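PDB 5O8P: L-lysine 6-monooxygenase involved in desferrioxamine biosynthesis from Erwinia amylovora CFBP1430, which probably uses FAD and NADPH to N-hydroxylate one terminal amine of cadaverine, a step in the biosynthesis of the siderophore desferrioxamine. Local coordinates for residues B[120-125]-B[137-143]; B[19-23]-B[381-385]. All coordinates share one frame; numbering follows the deposited sequence.

Contact 1: B[120-125]-B[137-143]; sequences NTRVEY and VRSTDTV. With FAD (flavin-adenine dinucleotide), chain C.
One face of the R138 guanidinium carries the CB of Y125, 3.4 Å above the plane and near the edge of the group. The Y125 ring is turned only 12° from the guanidinium, but NH1 reaches it obliquely and the ring runs on away from segment 137-143, so it is Y125 CB, not the ring, that covers the guanidinium. The R122 side chain runs beside that of T140, and its guanidinium meets T140 CG2 and T142 OG1 obliquely. Its chain, bent at chi3 (66°), turns NE back to E124, and the R122 NE–E124 OE2 salt bridge of 2.7 Å runs along one strand, with OE2 tilted 19° from the guanidinium plane. The E124 carboxylate in turn borders T140, whose OG1 is weakly bonded to Q147. V123, on the face with T121 and S139, meets V137 CG1 with its CG1 at 3.7 Å; both touch L38 of strand 35-38.

Backbone bonds set an antiparallel register: R122 and T140 exchange two, whereas R138 O takes E124 N at 2.8 Å and, weakly, Y125 N at 3.4 Å. Two residues thus face one, a classic beta bulge. V123 N gives to FAD N1A and FAD N6A to V123 O, both at 3.2 Å. The arrangement is a bulged beta hairpin whose first strand reads the adenine end of FAD through its backbone.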
loop_
_atom_site.group_PDB
_atom_site.type_symbol
_atom_site.label_atom_id
_atom_site.label_comp_id
_atom_site.label_asym_id
_atom_site.label_seq_id
_atom_site.Cartn_x
_atom_site.Cartn_y
_atom_site.Cartn_z
ATOM N N ASN B 120 9.027 -21.870 -37.602
ATOM C CA ASN B 120 9.272 -23.244 -38.081
ATOM C C ASN B 120 10.599 -23.378 -38.845
ATOM O O ASN B 120 10.670 -24.035 -39.854
ATOM C CB ASN B 120 8.079 -23.747 -38.914
ATOM C CG ASN B 120 6.804 -23.872 -38.088
ATOM O OD1 ASN B 120 5.793 -23.237 -38.396
ATOM N ND2 ASN B 120 6.853 -24.678 -37.011
ATOM N N THR B 121 11.649 -22.770 -38.312
ATOM C CA THR B 121 12.955 -22.694 -38.960
ATOM C C THR B 121 14.064 -22.968 -37.944
ATOM O O THR B 121 14.486 -22.075 -37.208
ATOM C CB THR B 121 13.127 -21.283 -39.562
ATOM O OG1 THR B 121 11.940 -20.918 -40.267
ATOM C CG2 THR B 121 14.303 -21.211 -40.498
ATOM N N ARG B 122 14.505 -24.218 -37.883
ATOM C CA ARG B 122 15.551 -24.625 -36.945
ATOM C C ARG B 122 16.897 -24.399 -37.616
ATOM O O ARG B 122 17.191 -24.995 -38.646
ATOM C CB ARG B 122 15.387 -26.096 -36.542
ATOM C CG ARG B 122 16.406 -26.624 -35.536
ATOM C CD ARG B 122 16.028 -27.990 -34.992
ATOM N NE ARG B 122 16.059 -29.011 -36.053
ATOM C CZ ARG B 122 14.995 -29.634 -36.592
ATOM N NH1 ARG B 122 13.742 -29.388 -36.189
ATOM N NH2 ARG B 122 15.184 -30.534 -37.552
ATOM N N VAL B 123 17.699 -23.519 -37.036
ATOM C CA VAL B 123 19.069 -23.303 -37.496
ATOM C C VAL B 123 19.909 -24.481 -37.037
ATOM O O VAL B 123 19.869 -24.833 -35.857
ATOM C CB VAL B 123 19.641 -21.992 -36.940
ATOM C CG1 VAL B 123 21.138 -21.880 -37.215
ATOM C CG2 VAL B 123 18.879 -20.813 -37.529
ATOM N N GLU B 124 20.643 -25.078 -37.975
ATOM C CA GLU B 124 21.424 -26.301 -37.719
ATOM C C GLU B 124 22.928 -26.082 -37.735
ATOM O O GLU B 124 23.654 -26.753 -37.002
ATOM C CB GLU B 124 21.044 -27.433 -38.695
ATOM C CG GLU B 124 19.547 -27.725 -38.701
ATOM C CD GLU B 124 19.133 -29.163 -38.437
ATOM O OE1 GLU B 124 19.926 -30.081 -38.755
ATOM O OE2 GLU B 124 17.991 -29.356 -37.950
ATOM N N TYR B 125 23.401 -25.165 -38.574
ATOM C CA TYR B 125 24.828 -24.870 -38.682
ATOM C C TYR B 125 25.028 -23.426 -39.149
ATOM O O TYR B 125 24.228 -22.894 -39.922
ATOM C CB TYR B 125 25.477 -25.855 -39.657
ATOM C CG TYR B 125 26.999 -25.869 -39.669
ATOM C CD1 TYR B 125 27.731 -26.369 -38.577
ATOM C CD2 TYR B 125 27.716 -25.418 -40.801
ATOM C CE1 TYR B 125 29.125 -26.407 -38.604
ATOM C CE2 TYR B 125 29.107 -25.443 -40.837
ATOM C CZ TYR B 125 29.809 -25.937 -39.742
ATOM O OH TYR B 125 31.186 -25.961 -39.784
ATOM N N VAL B 137 24.030 -19.188 -42.738
ATOM C CA VAL B 137 23.201 -19.837 -41.703
ATOM C C VAL B 137 22.345 -20.922 -42.348
ATOM O O VAL B 137 21.450 -20.601 -43.121
ATOM C CB VAL B 137 22.258 -18.799 -41.041
ATOM C CG1 VAL B 137 21.288 -19.452 -40.064
ATOM C CG2 VAL B 137 23.068 -17.713 -40.363
ATOM N N ARG B 138 22.607 -22.188 -42.026
ATOM C CA ARG B 138 21.860 -23.308 -42.615
ATOM C C ARG B 138 20.686 -23.695 -41.711
ATOM O O ARG B 138 20.880 -24.133 -40.572
ATOM C CB ARG B 138 22.778 -24.508 -42.873
ATOM C CG ARG B 138 22.317 -25.408 -44.027
ATOM C CD ARG B 138 23.284 -26.560 -44.305
ATOM N NE ARG B 138 23.409 -27.436 -43.122
ATOM C CZ ARG B 138 24.548 -27.896 -42.572
ATOM N NH1 ARG B 138 25.748 -27.617 -43.092
ATOM N NH2 ARG B 138 24.476 -28.663 -41.482
ATOM N N SER B 139 19.471 -23.520 -42.234
ATOM C CA SER B 139 18.241 -23.857 -41.524
ATOM C C SER B 139 17.590 -25.126 -42.056
ATOM O O SER B 139 17.946 -25.631 -43.126
ATOM C CB SER B 139 17.240 -22.712 -41.642
ATOM O OG SER B 139 16.453 -22.815 -42.814
ATOM N N THR B 140 16.621 -25.619 -41.291
ATOM C CA THR B 140 15.795 -26.764 -41.675
ATOM C C THR B 140 14.363 -26.417 -41.307
ATOM O O THR B 140 14.100 -26.084 -40.155
ATOM C CB THR B 140 16.228 -28.043 -40.920
ATOM O OG1 THR B 140 17.494 -28.508 -41.422
ATOM C CG2 THR B 140 15.221 -29.164 -41.066
ATOM N N ASP B 141 13.435 -26.484 -42.265
ATOM C CA ASP B 141 12.017 -26.263 -41.970
ATOM C C ASP B 141 11.464 -27.418 -41.132
ATOM O O ASP B 141 11.538 -28.570 -41.549
ATOM C CB ASP B 141 11.199 -26.075 -43.248
ATOM C CG ASP B 141 9.744 -25.693 -42.969
ATOM O OD1 ASP B 141 9.447 -24.498 -42.770
ATOM O OD2 ASP B 141 8.893 -26.601 -42.942
ATOM N N THR B 142 10.929 -27.106 -39.955
ATOM C CA THR B 142 10.487 -28.116 -39.012
ATOM C C THR B 142 9.320 -28.957 -39.521
ATOM O O THR B 142 9.242 -30.140 -39.216
ATOM C CB THR B 142 10.027 -27.483 -37.674
ATOM O OG1 THR B 142 11.024 -26.586 -37.165
ATOM C CG2 THR B 142 9.722 -28.570 -36.621
ATOM N N VAL B 143 8.404 -28.345 -40.270
ATOM C CA VAL B 143 7.209 -29.045 -40.761
ATOM C C VAL B 143 7.543 -29.914 -41.986
ATOM O O VAL B 143 7.082 -31.054 -42.062
ATOM C CB VAL B 143 6.025 -28.061 -41.034
ATOM C CG1 VAL B 143 4.926 -28.669 -41.903
ATOM C CG2 VAL B 143 5.442 -27.550 -39.723
HETATM P PA FAD C . 13.459 -17.511 -24.938
HETATM O O1A FAD C . 12.007 -17.799 -24.601
HETATM O O2A FAD C . 14.535 -18.431 -24.414
HETATM O O5B FAD C . 13.518 -17.456 -26.551
HETATM C C5B FAD C . 14.379 -18.290 -27.319
HETATM C C4B FAD C . 13.738 -18.781 -28.612
HETATM O O4B FAD C . 14.766 -19.225 -29.511
HETATM C C3B FAD C . 12.815 -19.975 -28.392
HETATM O O3B FAD C . 11.584 -19.743 -29.090
HETATM C C2B FAD C . 13.605 -21.174 -28.915
HETATM O O2B FAD C . 12.794 -22.217 -29.467
HETATM C C1B FAD C . 14.463 -20.542 -29.994
HETATM N N9A FAD C . 15.673 -21.306 -30.404
HETATM C C8A FAD C . 16.647 -21.833 -29.632
HETATM N N7A FAD C . 17.581 -22.454 -30.405
HETATM C C5A FAD C . 17.206 -22.326 -31.696
HETATM C C6A FAD C . 17.718 -22.739 -33.031
HETATM N N6A FAD C . 18.869 -23.444 -33.153
HETATM N N1A FAD C . 17.001 -22.386 -34.130
HETATM C C2A FAD C . 15.850 -21.685 -34.040
HETATM N N3A FAD C . 15.328 -21.288 -32.864
HETATM C C4A FAD C . 15.946 -21.567 -31.684
HETATM N N1 FAD C . 12.193 -11.424 -16.775
HETATM C C2 FAD C . 11.620 -10.219 -16.515
HETATM O O2 FAD C . 12.300 -9.188 -16.714
HETATM N N3 FAD C . 10.351 -10.105 -16.063
HETATM C C4 FAD C . 9.577 -11.181 -15.834
HETATM O O4 FAD C . 8.412 -11.049 -15.411
HETATM C C4X FAD C . 10.129 -12.534 -16.093
HETATM N N5 FAD C . 9.402 -13.654 -15.887
HETATM C C5X FAD C . 9.938 -14.874 -16.131
HETATM C C6 FAD C . 9.142 -15.993 -15.898
HETATM C C7 FAD C . 9.623 -17.280 -16.127
HETATM C C7M FAD C . 8.743 -18.478 -15.863
HETATM C C8 FAD C . 11.016 -17.454 -16.631
HETATM C C8M FAD C . 11.560 -18.834 -16.886
HETATM C C9 FAD C . 11.823 -16.339 -16.864
HETATM C C9A FAD C . 11.350 -15.033 -16.638
HETATM N N10 FAD C . 12.139 -13.855 -16.868
HETATM C C10 FAD C . 11.533 -12.597 -16.591
HETATM C "C1'" FAD C . 13.539 -13.878 -17.375
HETATM C "C2'" FAD C . 13.619 -13.709 -18.910
HETATM O "O2'" FAD C . 12.774 -12.621 -19.342
HETATM C "C3'" FAD C . 13.260 -14.983 -19.698
HETATM O "O3'" FAD C . 14.160 -16.051 -19.362
HETATM C "C4'" FAD C . 13.284 -14.787 -21.219
HETATM O "O4'" FAD C . 12.406 -15.734 -21.837
HETATM C "C5'" FAD C . 14.679 -14.951 -21.816
HETATM O "O5'" FAD C . 14.736 -14.260 -23.066
HETATM P P FAD C . 15.064 -15.051 -24.419
HETATM O O1P FAD C . 14.980 -14.067 -25.567
HETATM O O2P FAD C . 16.359 -15.753 -24.122
HETATM O O3P FAD C . 13.736 -15.994 -24.416
#

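Contact 2: B[19-23]-B[381-385]; sequences FNLGL and VQNAE. With FAD (flavin-adenine dinucleotide), chain C.
The helix that follows the first strand of the FAD-binding, Rossmann-like region meets the loop after strand 379-381 here, beside the cofactor pyrophosphate. F19 opens segment 19-23 and touches both the loop and FAD. Its CE2 touches N383 CB at 3.5 Å, and the same CE2 lies 3.2 Å from FAD O5'. The N383 amide plane stands 66° from the ring, with ND2 at the ring edge and in its plane. N383 CG is anti to the backbone N, a setting that carries the amide past F19 toward the phosphate.

Q382 reaches the helix beside F19 CB. Its CD packs against F19 CB at 3.9 Å, and the chain bends at chi2 to bring NE2 to N20. L23 CB and CD2 border the same NE2. NE2 gives to N20 OD1 and N403 OD1, and OE1 accepts from R402 NE, a pattern consistent with one orientation of the amide. N20 is similarly held, its ND2 bonding to G15 O. R402 makes a cation-pi contact with F19 as well, so R402 of helix 399-410 meets both F19 of helix 18-27 and Q382 of the loop.

Toward the cofactor, N383 ND2 gives FAD O2P a weak bond of 3.4 Å. The direct link between the segments is nearly straight: Q382 NE2 to N20 OD1 spans 2.8 Å at 170°, with OD1 only 6° out of the Q382 amide plane.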
loop_
_atom_site.group_PDB
_atom_site.type_symbol
_atom_site.label_atom_id
_atom_site.label_comp_id
_atom_site.label_asym_id
_atom_site.label_seq_id
_atom_site.Cartn_x
_atom_site.Cartn_y
_atom_site.Cartn_z
ATOM N N PHE B 19 13.390 -10.903 -26.172
ATOM C CA PHE B 19 14.486 -10.020 -26.584
ATOM C C PHE B 19 14.591 -9.810 -28.106
ATOM O O PHE B 19 14.539 -8.669 -28.558
ATOM C CB PHE B 19 15.825 -10.486 -25.993
ATOM C CG PHE B 19 15.827 -10.535 -24.501
ATOM C CD1 PHE B 19 15.303 -9.476 -23.740
ATOM C CD2 PHE B 19 16.370 -11.603 -23.836
ATOM C CE1 PHE B 19 15.295 -9.512 -22.368
ATOM C CE2 PHE B 19 16.372 -11.631 -22.445
ATOM C CZ PHE B 19 15.817 -10.597 -21.726
ATOM N N ASN B 20 14.713 -10.879 -28.894
ATOM C CA ASN B 20 14.741 -10.723 -30.363
ATOM C C ASN B 20 13.408 -10.289 -30.939
ATOM O O ASN B 20 13.390 -9.642 -31.973
ATOM C CB ASN B 20 15.226 -11.976 -31.087
ATOM C CG ASN B 20 16.735 -12.022 -31.271
ATOM O OD1 ASN B 20 17.436 -11.085 -30.940
ATOM N ND2 ASN B 20 17.239 -13.125 -31.798
ATOM N N LEU B 21 12.299 -10.618 -30.284
ATOM C CA LEU B 21 10.995 -10.097 -30.706
ATOM C C LEU B 21 10.981 -8.581 -30.531
ATOM O O LEU B 21 10.399 -7.857 -31.339
ATOM C CB LEU B 21 9.854 -10.737 -29.911
ATOM C CG LEU B 21 8.436 -10.302 -30.299
ATOM C CD1 LEU B 21 8.145 -10.641 -31.754
ATOM C CD2 LEU B 21 7.374 -10.930 -29.392
ATOM N N GLY B 22 11.623 -8.104 -29.466
ATOM C CA GLY B 22 11.834 -6.673 -29.261
ATOM C C GLY B 22 12.637 -6.074 -30.384
ATOM O O GLY B 22 12.169 -5.154 -31.057
ATOM N N LEU B 23 13.831 -6.617 -30.613
ATOM C CA LEU B 23 14.683 -6.162 -31.727
ATOM C C LEU B 23 13.908 -6.102 -33.040
ATOM O O LEU B 23 14.075 -5.164 -33.825
ATOM C CB LEU B 23 15.907 -7.067 -31.898
ATOM C CG LEU B 23 16.999 -6.609 -32.870
ATOM C CD1 LEU B 23 17.385 -5.166 -32.647
ATOM C CD2 LEU B 23 18.217 -7.504 -32.737
ATOM N N VAL B 381 25.033 -11.074 -29.081
ATOM C CA VAL B 381 24.236 -11.970 -28.245
ATOM C C VAL B 381 23.237 -11.181 -27.399
ATOM O O VAL B 381 23.531 -10.069 -27.007
ATOM C CB VAL B 381 25.123 -12.879 -27.358
ATOM C CG1 VAL B 381 26.005 -13.808 -28.203
ATOM C CG2 VAL B 381 25.971 -12.084 -26.357
ATOM N N GLN B 382 22.067 -11.768 -27.163
ATOM C CA GLN B 382 21.032 -11.233 -26.277
ATOM C C GLN B 382 20.920 -12.256 -25.157
ATOM O O GLN B 382 20.605 -13.409 -25.430
ATOM C CB GLN B 382 19.681 -11.170 -26.988
ATOM C CG GLN B 382 19.669 -10.352 -28.262
ATOM C CD GLN B 382 18.815 -9.117 -28.164
ATOM O OE1 GLN B 382 18.979 -8.312 -27.259
ATOM N NE2 GLN B 382 17.880 -8.961 -29.105
ATOM N N ASN B 383 21.150 -11.849 -23.906
ATOM C CA ASN B 383 20.973 -12.740 -22.756
ATOM C C ASN B 383 21.935 -13.956 -22.741
ATOM O O ASN B 383 21.520 -15.067 -22.410
ATOM C CB ASN B 383 19.496 -13.200 -22.701
ATOM C CG ASN B 383 19.063 -13.774 -21.341
ATOM O OD1 ASN B 383 19.447 -13.298 -20.261
ATOM N ND2 ASN B 383 18.216 -14.805 -21.405
ATOM N N ALA B 384 23.199 -13.766 -23.087
ATOM C CA ALA B 384 24.244 -14.763 -22.735
ATOM C C ALA B 384 25.517 -14.073 -22.212
ATOM O O ALA B 384 26.632 -14.595 -22.339
ATOM C CB ALA B 384 24.540 -15.669 -23.924
ATOM N N GLU B 385 25.326 -12.886 -21.639
ATOM C CA GLU B 385 26.412 -12.011 -21.205
ATOM C C GLU B 385 26.305 -11.672 -19.708
ATOM O O GLU B 385 26.908 -10.693 -19.272
ATOM C CB GLU B 385 26.455 -10.734 -22.084
ATOM C CG GLU B 385 25.332 -9.697 -21.884
ATOM C CD GLU B 385 24.035 -9.973 -22.621
ATOM O OE1 GLU B 385 23.824 -11.110 -23.060
ATOM O OE2 GLU B 385 23.211 -9.048 -22.723
HETATM P PA FAD C . 13.459 -17.511 -24.938
HETATM O O1A FAD C . 12.007 -17.799 -24.601
HETATM O O2A FAD C . 14.535 -18.431 -24.414
HETATM O O5B FAD C . 13.518 -17.456 -26.551
HETATM C C5B FAD C . 14.379 -18.290 -27.319
HETATM C C4B FAD C . 13.738 -18.781 -28.612
HETATM O O4B FAD C . 14.766 -19.225 -29.511
HETATM C C3B FAD C . 12.815 -19.975 -28.392
HETATM O O3B FAD C . 11.584 -19.743 -29.090
HETATM C C2B FAD C . 13.605 -21.174 -28.915
HETATM O O2B FAD C . 12.794 -22.217 -29.467
HETATM C C1B FAD C . 14.463 -20.542 -29.994
HETATM N N9A FAD C . 15.673 -21.306 -30.404
HETATM C C8A FAD C . 16.647 -21.833 -29.632
HETATM N N7A FAD C . 17.581 -22.454 -30.405
HETATM C C5A FAD C . 17.206 -22.326 -31.696
HETATM C C6A FAD C . 17.718 -22.739 -33.031
HETATM N N6A FAD C . 18.869 -23.444 -33.153
HETATM N N1A FAD C . 17.001 -22.386 -34.130
HETATM C C2A FAD C . 15.850 -21.685 -34.040
HETATM N N3A FAD C . 15.328 -21.288 -32.864
HETATM C C4A FAD C . 15.946 -21.567 -31.684
HETATM N N1 FAD C . 12.193 -11.424 -16.775
HETATM C C2 FAD C . 11.620 -10.219 -16.515
HETATM O O2 FAD C . 12.300 -9.188 -16.714
HETATM N N3 FAD C . 10.351 -10.105 -16.063
HETATM C C4 FAD C . 9.577 -11.181 -15.834
HETATM O O4 FAD C . 8.412 -11.049 -15.411
HETATM C C4X FAD C . 10.129 -12.534 -16.093
HETATM N N5 FAD C . 9.402 -13.654 -15.887
HETATM C C5X FAD C . 9.938 -14.874 -16.131
HETATM C C6 FAD C . 9.142 -15.993 -15.898
HETATM C C7 FAD C . 9.623 -17.280 -16.127
HETATM C C7M FAD C . 8.743 -18.478 -15.863
HETATM C C8 FAD C . 11.016 -17.454 -16.631
HETATM C C8M FAD C . 11.560 -18.834 -16.886
HETATM C C9 FAD C . 11.823 -16.339 -16.864
HETATM C C9A FAD C . 11.350 -15.033 -16.638
HETATM N N10 FAD C . 12.139 -13.855 -16.868
HETATM C C10 FAD C . 11.533 -12.597 -16.591
HETATM C "C1'" FAD C . 13.539 -13.878 -17.375
HETATM C "C2'" FAD C . 13.619 -13.709 -18.910
HETATM O "O2'" FAD C . 12.774 -12.621 -19.342
HETATM C "C3'" FAD C . 13.260 -14.983 -19.698
HETATM O "O3'" FAD C . 14.160 -16.051 -19.362
HETATM C "C4'" FAD C . 13.284 -14.787 -21.219
HETATM O "O4'" FAD C . 12.406 -15.734 -21.837
HETATM C "C5'" FAD C . 14.679 -14.951 -21.816
HETATM O "O5'" FAD C . 14.736 -14.260 -23.066
HETATM P P FAD C . 15.064 -15.051 -24.419
HETATM O O1P FAD C . 14.980 -14.067 -25.567
HETATM O O2P FAD C . 16.359 -15.753 -24.122
HETATM O O3P FAD C . 13.736 -15.994 -24.416
#

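In the fold
Both contacts touch the same FAD, at different places: contact 1 at the adenine, contact 2 at the pyrophosphate. Their centres lie 19 Å apart and their nearest atoms about 10 Å, with FAD reaching both. Contact 2 is wholly buried, about 10 Å from the chain centre to its own centre; contact 1, at 23 Å, is partly exposed. Contact 1 joins neighbouring strands 121-129 and 134-141 of a hairpin, nested in the long loop that contact 2 closes between helix 18-27 and the segment after strand 379-381. The first buries 683 Å² and is held mainly by backbone hydrogen bonds; one hydrogen bond between side-chain amides crosses the second, which buries 224 Å².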